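Long-range contact in 2-keto-3-deoxygluconate kinase (Thermotoga maritima, PDB 2AFB), which probably phosphorylates 2-keto-3-deoxygluconate as a sugar kinase of the pfkB (ribokinase-like) family: residues Y62-L67 / E128-E133. Residues are numbered along the deposited sequence; the frame is centred on the assembly and turned at random.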
ATOM      1  N   TYR A  62       0.972   8.829  33.006  1.00 24.39           N
ATOM      2  CA  TYR A  62       0.953   7.361  33.141  1.00 26.96           C
ATOM      3  C   TYR A  62      -0.437   6.896  32.797  1.00 27.07           C
ATOM      4  O   TYR A  62      -1.419   7.489  33.238  1.00 27.30           O
ATOM      5  CB  TYR A  62       1.260   6.911  34.556  1.00 26.46           C
ATOM      6  CG  TYR A  62       2.611   7.292  35.060  1.00 24.72           C
ATOM      7  CD1 TYR A  62       2.900   8.596  35.412  1.00 28.31           C
ATOM      8  CD2 TYR A  62       3.606   6.324  35.237  1.00 26.90           C
ATOM      9  CE1 TYR A  62       4.175   8.945  35.892  1.00 22.45           C
ATOM     10  CE2 TYR A  62       4.867   6.660  35.734  1.00 24.69           C
ATOM     11  CZ  TYR A  62       5.134   7.976  36.055  1.00 30.77           C
ATOM     12  OH  TYR A  62       6.379   8.319  36.546  1.00 33.44           O
ATOM     13  N   PHE A  63      -0.520   5.824  32.028  1.00 27.31           N
ATOM     14  CA  PHE A  63      -1.804   5.221  31.740  1.00 28.10           C
ATOM     15  C   PHE A  63      -1.879   3.902  32.493  1.00 26.01           C
ATOM     16  O   PHE A  63      -0.982   3.064  32.402  1.00 27.17           O
ATOM     17  CB  PHE A  63      -1.954   4.964  30.247  1.00 25.83           C
ATOM     18  CG  PHE A  63      -3.239   4.298  29.867  1.00 24.77           C
ATOM     19  CD1 PHE A  63      -4.432   4.893  30.169  1.00 29.16           C
ATOM     20  CD2 PHE A  63      -3.250   3.098  29.145  1.00 20.74           C
ATOM     21  CE1 PHE A  63      -5.628   4.316  29.815  1.00 25.77           C
ATOM     22  CE2 PHE A  63      -4.430   2.525  28.773  1.00 24.07           C
ATOM     23  CZ  PHE A  63      -5.642   3.147  29.103  1.00 28.75           C
ATOM     24  N   VAL A  64      -2.971   3.728  33.223  1.00 26.51           N
ATOM     25  CA  VAL A  64      -3.171   2.542  34.016  1.00 27.03           C
ATOM     26  C   VAL A  64      -4.218   1.661  33.332  1.00 24.98           C
ATOM     27  O   VAL A  64      -5.306   2.115  33.041  1.00 23.44           O
ATOM     28  CB  VAL A  64      -3.651   2.909  35.410  1.00 27.94           C
ATOM     29  CG1 VAL A  64      -3.843   1.631  36.265  1.00 26.23           C
ATOM     30  CG2 VAL A  64      -2.686   3.880  36.026  1.00 29.42           C
ATOM     31  N   THR A  65      -3.874   0.403  33.108  1.00 28.88           N
ATOM     32  CA  THR A  65      -4.767  -0.548  32.469  1.00 27.95           C
ATOM     33  C   THR A  65      -4.219  -1.968  32.688  1.00 28.48           C
ATOM     34  O   THR A  65      -3.269  -2.169  33.446  1.00 26.22           O
ATOM     35  CB  THR A  65      -4.984  -0.244  30.955  1.00 28.27           C
ATOM     36  OG1 THR A  65      -6.167  -0.903  30.517  1.00 24.33           O
ATOM     37  CG2 THR A  65      -3.814  -0.696  30.063  1.00 27.00           C
ATOM     38  N   LYS A  66      -4.883  -2.942  32.067  1.00 27.53           N
ATOM     39  CA  LYS A  66      -4.422  -4.321  31.995  1.00 25.44           C
ATOM     40  C   LYS A  66      -4.430  -4.706  30.520  1.00 27.32           C
ATOM     41  O   LYS A  66      -5.375  -4.376  29.772  1.00 28.52           O
ATOM     42  CB  LYS A  66      -5.334  -5.273  32.844  1.00 28.14           C
ATOM     43  CG  LYS A  66      -4.718  -6.612  33.091  1.00 20.11           C
ATOM     44  CD  LYS A  66      -5.603  -7.521  33.871  1.00 27.08           C
ATOM     45  CE  LYS A  66      -4.829  -8.745  34.433  1.00 26.03           C
ATOM     46  NZ  LYS A  66      -5.751  -9.650  35.248  1.00 23.89           N
ATOM     47  N   LEU A  67      -3.340  -5.340  30.092  1.00 27.19           N
ATOM     48  CA  LEU A  67      -3.227  -5.896  28.758  1.00 26.60           C
ATOM     49  C   LEU A  67      -2.733  -7.312  28.822  1.00 24.78           C
ATOM     50  O   LEU A  67      -1.996  -7.651  29.750  1.00 22.49           O
ATOM     51  CB  LEU A  67      -2.225  -5.088  27.929  1.00 25.32           C
ATOM     52  CG  LEU A  67      -2.700  -3.665  27.637  1.00 27.01           C
ATOM     53  CD1 LEU A  67      -1.601  -2.845  27.060  1.00 25.35           C
ATOM     54  CD2 LEU A  67      -3.891  -3.718  26.696  1.00 28.70           C
ATOM     55  N   GLU A 128      -7.084  -6.351  42.943  1.00 30.21           N
ATOM     56  CA  GLU A 128      -5.701  -6.562  43.385  1.00 31.80           C
ATOM     57  C   GLU A 128      -4.688  -6.309  42.289  1.00 31.47           C
ATOM     58  O   GLU A 128      -3.478  -6.249  42.547  1.00 30.52           O
ATOM     59  CB  GLU A 128      -5.512  -7.991  43.924  1.00 34.65           C
ATOM     60  N   ASP A 129      -5.172  -6.143  41.061  1.00 31.30           N
ATOM     61  CA  ASP A 129      -4.282  -5.888  39.918  1.00 30.93           C
ATOM     62  C   ASP A 129      -3.586  -4.550  39.988  1.00 27.95           C
ATOM     63  O   ASP A 129      -2.600  -4.377  39.290  1.00 24.89           O
ATOM     64  CB  ASP A 129      -5.042  -6.047  38.584  1.00 29.60           C
ATOM     65  CG  ASP A 129      -5.441  -7.515  38.309  1.00 29.18           C
ATOM     66  OD1 ASP A 129      -4.823  -8.410  38.884  1.00 30.38           O
ATOM     67  OD2 ASP A 129      -6.369  -7.789  37.521  1.00 27.29           O
ATOM     68  N   PHE A 130      -4.081  -3.649  40.849  1.00 26.71           N
ATOM     69  CA  PHE A 130      -3.672  -2.235  40.907  1.00 28.07           C
ATOM     70  C   PHE A 130      -3.411  -1.744  42.326  1.00 31.19           C
ATOM     71  O   PHE A 130      -4.270  -1.878  43.199  1.00 32.40           O
ATOM     72  CB  PHE A 130      -4.763  -1.329  40.298  1.00 25.77           C
ATOM     73  CG  PHE A 130      -5.178  -1.746  38.948  1.00 25.75           C
ATOM     74  CD1 PHE A 130      -4.324  -1.537  37.847  1.00 24.58           C
ATOM     75  CD2 PHE A 130      -6.398  -2.376  38.742  1.00 31.54           C
ATOM     76  CE1 PHE A 130      -4.691  -1.951  36.557  1.00 24.72           C
ATOM     77  CE2 PHE A 130      -6.774  -2.802  37.458  1.00 28.61           C
ATOM     78  CZ  PHE A 130      -5.907  -2.593  36.355  1.00 25.73           C
ATOM     79  N   ASP A 131      -2.237  -1.136  42.508  1.00 31.63           N
ATOM     80  CA  ASP A 131      -1.755  -0.629  43.779  1.00 32.43           C
ATOM     81  C   ASP A 131      -1.892   0.872  43.727  1.00 31.15           C
ATOM     82  O   ASP A 131      -0.999   1.564  43.236  1.00 30.44           O
ATOM     83  CB  ASP A 131      -0.289  -1.026  43.980  1.00 32.33           C
ATOM     84  CG  ASP A 131       0.216  -0.712  45.368  1.00 37.54           C
ATOM     85  OD1 ASP A 131      -0.468   0.027  46.113  1.00 34.46           O
ATOM     86  OD2 ASP A 131       1.310  -1.217  45.714  1.00 46.92           O
ATOM     87  N   TRP A 132      -3.033   1.361  44.201  1.00 28.82           N
ATOM     88  CA  TRP A 132      -3.409   2.742  43.967  1.00 30.71           C
ATOM     89  C   TRP A 132      -2.571   3.691  44.769  1.00 28.89           C
ATOM     90  O   TRP A 132      -2.287   4.796  44.317  1.00 27.69           O
ATOM     91  CB  TRP A 132      -4.905   2.968  44.212  1.00 31.48           C
ATOM     92  CG  TRP A 132      -5.719   2.325  43.115  1.00 31.12           C
ATOM     93  CD1 TRP A 132      -6.521   1.222  43.223  1.00 28.95           C
ATOM     94  CD2 TRP A 132      -5.768   2.720  41.743  1.00 30.25           C
ATOM     95  NE1 TRP A 132      -7.073   0.921  41.999  1.00 29.90           N
ATOM     96  CE2 TRP A 132      -6.609   1.817  41.076  1.00 26.57           C
ATOM     97  CE3 TRP A 132      -5.174   3.761  41.004  1.00 34.96           C
ATOM     98  CZ2 TRP A 132      -6.916   1.947  39.723  1.00 31.93           C
ATOM     99  CZ3 TRP A 132      -5.458   3.869  39.668  1.00 27.61           C
ATOM    100  CH2 TRP A 132      -6.324   2.973  39.037  1.00 32.29           C
ATOM    101  N   GLU A 133      -2.128   3.233  45.935  1.00 30.88           N
ATOM    102  CA  GLU A 133      -1.200   3.981  46.752  1.00 29.12           C
ATOM    103  C   GLU A 133       0.123   4.220  46.058  1.00 29.84           C
ATOM    104  O   GLU A 133       0.739   5.235  46.290  1.00 30.50           O
ATOM    105  CB  GLU A 133      -0.929   3.239  48.089  1.00 32.54           C
ATOM    106  CG  GLU A 133      -2.126   3.174  49.024  1.00 31.44           C
ATOM    107  CD  GLU A 133      -2.461   4.536  49.651  1.00 43.19           C
ATOM    108  OE1 GLU A 133      -1.624   5.466  49.534  1.00 41.98           O
ATOM    109  OE2 GLU A 133      -3.557   4.669  50.249  1.00 38.12           O
TER
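Val64 reaches off its strand with CG1, which lies 3.6 Å from Phe130 CD1 and 4.0 Å from Trp132 CH2, so one methyl serves both aromatic side chains. That methyl stands anti to the backbone N (chi1 -179°). Phe130 passes Val64 in the opposite sense and brings its rim up to the strand backbone: Phe130 CE1 is 3.4 Å from Thr65 O, which sits near the ring plane, at the edge. One face of the same ring carries Asp129 CB, offset toward the rim, while Phe130 CB in turn lies over a face of the Trp132 indole, toward its rim. At the other end of the contact the extended Lys66 chain places NZ 3.0 Å from Asp129 OD2, a hydrogen-bonded salt bridge in which NZ approaches OD2 from above the carboxylate, 47° out of its plane. Lys126 N also donates to OD2, so this oxygen has two partners. Further out, Phe18 of strand 14-18 packs edge-to-face with both Phe130 and Trp132, and Ile158 of helix 155-169 touches both. The CB of Thr65 points away from 128-133, and its OG1 hydrogen-bonds Gly19 O. The 3-10 segment and turn leading into helix 132-135 pack on residues 64-66 of strand 60-67, near one margin of the central, mainly parallel sheet of the ribokinase-like alpha/beta fold.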